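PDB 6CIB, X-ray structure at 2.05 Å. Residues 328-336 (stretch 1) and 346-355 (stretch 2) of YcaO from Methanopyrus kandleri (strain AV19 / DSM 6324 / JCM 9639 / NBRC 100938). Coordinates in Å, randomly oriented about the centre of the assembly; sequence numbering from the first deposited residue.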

# COMPACT_ATOMS: atom_id res chain seq x y z
N GLY A 328 -12.24 -0.65 -15.70
CA GLY A 328 -12.84 -1.98 -15.83
C GLY A 328 -12.52 -2.86 -14.63
O GLY A 328 -12.43 -4.09 -14.76
N LEU A 329 -12.36 -2.24 -13.47
CA LEU A 329 -11.98 -2.95 -12.24
C LEU A 329 -13.10 -2.95 -11.18
O LEU A 329 -12.83 -3.12 -9.99
CB LEU A 329 -10.69 -2.35 -11.65
CG LEU A 329 -9.42 -2.28 -12.51
CD1 LEU A 329 -8.31 -1.55 -11.77
CD2 LEU A 329 -8.94 -3.64 -12.97
N GLY A 330 -14.34 -2.75 -11.63
CA GLY A 330 -15.51 -2.74 -10.74
C GLY A 330 -15.68 -1.44 -9.99
O GLY A 330 -15.23 -0.37 -10.45
N LYS A 331 -16.34 -1.52 -8.84
CA LYS A 331 -16.72 -0.35 -8.03
C LYS A 331 -15.60 0.13 -7.12
O LYS A 331 -14.83 -0.69 -6.61
CB LYS A 331 -17.95 -0.67 -7.18
CG LYS A 331 -19.21 -1.00 -7.96
CD LYS A 331 -20.29 -1.49 -7.02
CE LYS A 331 -21.55 -1.86 -7.79
NZ LYS A 331 -22.69 -1.98 -6.85
N VAL A 332 -15.53 1.45 -6.92
CA VAL A 332 -14.57 2.07 -5.99
C VAL A 332 -15.34 2.42 -4.72
O VAL A 332 -16.18 3.33 -4.73
CB VAL A 332 -13.90 3.34 -6.59
CG1 VAL A 332 -12.95 4.00 -5.59
CG2 VAL A 332 -13.16 3.00 -7.87
N ILE A 333 -15.08 1.67 -3.65
CA ILE A 333 -15.79 1.83 -2.38
C ILE A 333 -14.86 2.34 -1.28
O ILE A 333 -13.74 1.85 -1.14
CB ILE A 333 -16.50 0.52 -1.95
CG1 ILE A 333 -17.48 0.04 -3.05
CG2 ILE A 333 -17.21 0.69 -0.61
CD1 ILE A 333 -17.97 -1.39 -2.90
N GLU A 334 -15.34 3.33 -0.52
CA GLU A 334 -14.66 3.84 0.67
C GLU A 334 -15.49 3.51 1.93
O GLU A 334 -16.70 3.75 1.97
CB GLU A 334 -14.46 5.35 0.56
CG GLU A 334 -13.98 6.04 1.84
CD GLU A 334 -14.17 7.55 1.83
OE1 GLU A 334 -14.63 8.12 0.82
OE2 GLU A 334 -13.85 8.18 2.86
N VAL A 335 -14.82 2.96 2.94
CA VAL A 335 -15.42 2.72 4.25
C VAL A 335 -14.67 3.55 5.30
O VAL A 335 -13.45 3.42 5.45
CB VAL A 335 -15.42 1.22 4.64
CG1 VAL A 335 -16.01 1.00 6.03
CG2 VAL A 335 -16.17 0.38 3.61
N ASP A 336 -15.40 4.39 6.01
CA ASP A 336 -14.85 5.23 7.07
C ASP A 336 -14.47 4.38 8.29
O ASP A 336 -15.31 3.64 8.82
CB ASP A 336 -15.88 6.29 7.46
CG ASP A 336 -15.30 7.43 8.29
OD1 ASP A 336 -14.15 7.34 8.77
OD2 ASP A 336 -16.01 8.44 8.47
N VAL A 346 -9.15 7.57 9.09
CA VAL A 346 -8.70 6.27 8.56
C VAL A 346 -9.79 5.77 7.62
O VAL A 346 -10.99 5.92 7.92
CB VAL A 346 -8.41 5.21 9.67
CG1 VAL A 346 -7.94 3.88 9.07
CG2 VAL A 346 -7.37 5.72 10.66
N VAL A 347 -9.39 5.20 6.49
CA VAL A 347 -10.33 4.58 5.56
C VAL A 347 -9.87 3.20 5.11
O VAL A 347 -8.67 2.87 5.16
CB VAL A 347 -10.64 5.43 4.29
CG1 VAL A 347 -11.18 6.82 4.66
CG2 VAL A 347 -9.44 5.53 3.35
N ARG A 348 -10.85 2.40 4.68
CA ARG A 348 -10.59 1.23 3.88
C ARG A 348 -11.17 1.47 2.48
O ARG A 348 -12.37 1.73 2.33
CB ARG A 348 -11.21 -0.00 4.53
CG ARG A 348 -10.78 -1.31 3.90
CD ARG A 348 -9.41 -1.75 4.42
NE ARG A 348 -8.86 -2.83 3.62
CZ ARG A 348 -9.08 -4.13 3.84
NH1 ARG A 348 -9.83 -4.54 4.86
NH2 ARG A 348 -8.53 -5.03 3.03
N VAL A 349 -10.29 1.42 1.49
CA VAL A 349 -10.67 1.51 0.07
C VAL A 349 -10.70 0.11 -0.48
O VAL A 349 -9.72 -0.64 -0.33
CB VAL A 349 -9.68 2.39 -0.73
CG1 VAL A 349 -10.00 2.37 -2.23
CG2 VAL A 349 -9.71 3.82 -0.20
N ARG A 350 -11.82 -0.26 -1.09
CA ARG A 350 -11.94 -1.51 -1.82
C ARG A 350 -12.32 -1.20 -3.27
O ARG A 350 -13.18 -0.37 -3.53
CB ARG A 350 -13.01 -2.45 -1.20
CG ARG A 350 -12.97 -2.64 0.32
CD ARG A 350 -11.67 -3.26 0.83
NE ARG A 350 -11.48 -4.63 0.35
CZ ARG A 350 -10.40 -5.06 -0.30
NH1 ARG A 350 -9.38 -4.24 -0.55
NH2 ARG A 350 -10.33 -6.33 -0.68
N VAL A 351 -11.65 -1.87 -4.20
CA VAL A 351 -12.02 -1.80 -5.62
C VAL A 351 -12.45 -3.22 -6.00
O VAL A 351 -11.62 -4.15 -6.00
CB VAL A 351 -10.86 -1.24 -6.49
CG1 VAL A 351 -11.27 -1.11 -7.95
CG2 VAL A 351 -10.41 0.13 -5.98
N THR A 352 -13.74 -3.38 -6.29
CA THR A 352 -14.40 -4.71 -6.28
C THR A 352 -13.87 -5.75 -7.25
O THR A 352 -13.94 -6.94 -6.98
CB THR A 352 -15.94 -4.64 -6.44
OG1 THR A 352 -16.25 -4.05 -7.71
CG2 THR A 352 -16.58 -3.84 -5.31
N GLY A 353 -13.32 -5.29 -8.37
CA GLY A 353 -12.71 -6.18 -9.36
C GLY A 353 -11.22 -5.97 -9.59
O GLY A 353 -10.68 -6.47 -10.58
N ALA A 354 -10.55 -5.23 -8.69
CA ALA A 354 -9.08 -5.13 -8.73
C ALA A 354 -8.49 -6.42 -8.21
O ALA A 354 -9.04 -7.04 -7.30
CB ALA A 354 -8.58 -3.95 -7.90
N SER A 355 -7.37 -6.85 -8.80
CA SER A 355 -6.76 -8.11 -8.40
C SER A 355 -5.99 -7.97 -7.10
O SER A 355 -5.26 -7.00 -6.89
CB SER A 355 -5.83 -8.64 -9.48
OG SER A 355 -5.41 -9.96 -9.14

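Strands 332-336 and 346-351 run antiparallel, and backbone hydrogen bonds supply most of the grip. Ile 333 N to Arg 350 O (2.8 Å) and Arg 350 N to Ile 333 O (2.9 Å) form one closed pair; Val 335 and Arg 348 repeat it. Between them, CA-H groups fill in, as from Val 349 CA to Ile 333 O (3.3 Å). Beyond the strand end the ladder continues through Thr 352, whose N donates to Lys 331 O (2.9 Å). Its p rotamer (chi1 61°) places Thr 352 OG1 2.8 Å from Lys 331 N, from which it accepts a hydrogen bond, while Thr 352 CG2 packs 3.7 Å from Ile 333 CD1; Ile 333 reaches it with chi1 m and chi2 t. Thr 352 lies within a type I turn from Val 351 to Ala 354, closed by Ala 354 N to Val 351 O (3.1 Å), and Gly 353 N donates to Leu 329 O (2.8 Å). Gly 330 combines positive phi with a crowded site: a CB there would lie 2.2 Å from Thr 352 OG1.

Side chains alternate between the faces. Val 332, Glu 334, Val 347, Val 349 and Val 351 share one with Asp 336; the beta-branched valines suit the extended backbone and are buried, whereas Asp 336 is exposed, as suits a carboxylate. With both valines t, Val 332 CG2 lies 4.4 Å from Val 351 CG2, and Val 351 CG1 lies 3.9 Å from Leu 329 CB. Glu 334, extended with chi1 and chi2 both t, brings Glu 334 OE2 to 3.5 Å from Val 347 CG1. On the other face, Ile 333 and Val 335 accompany Arg 348 and Arg 350. Both arginines are buried, yet their ends lead away from stretch 1: Arg 348 bends at chi2 (p), Arg 350 coils through three m torsions, and their guanidinium groups find hydrogen-bonding partners outside the two stretches. Together the stretches bury 686 Å².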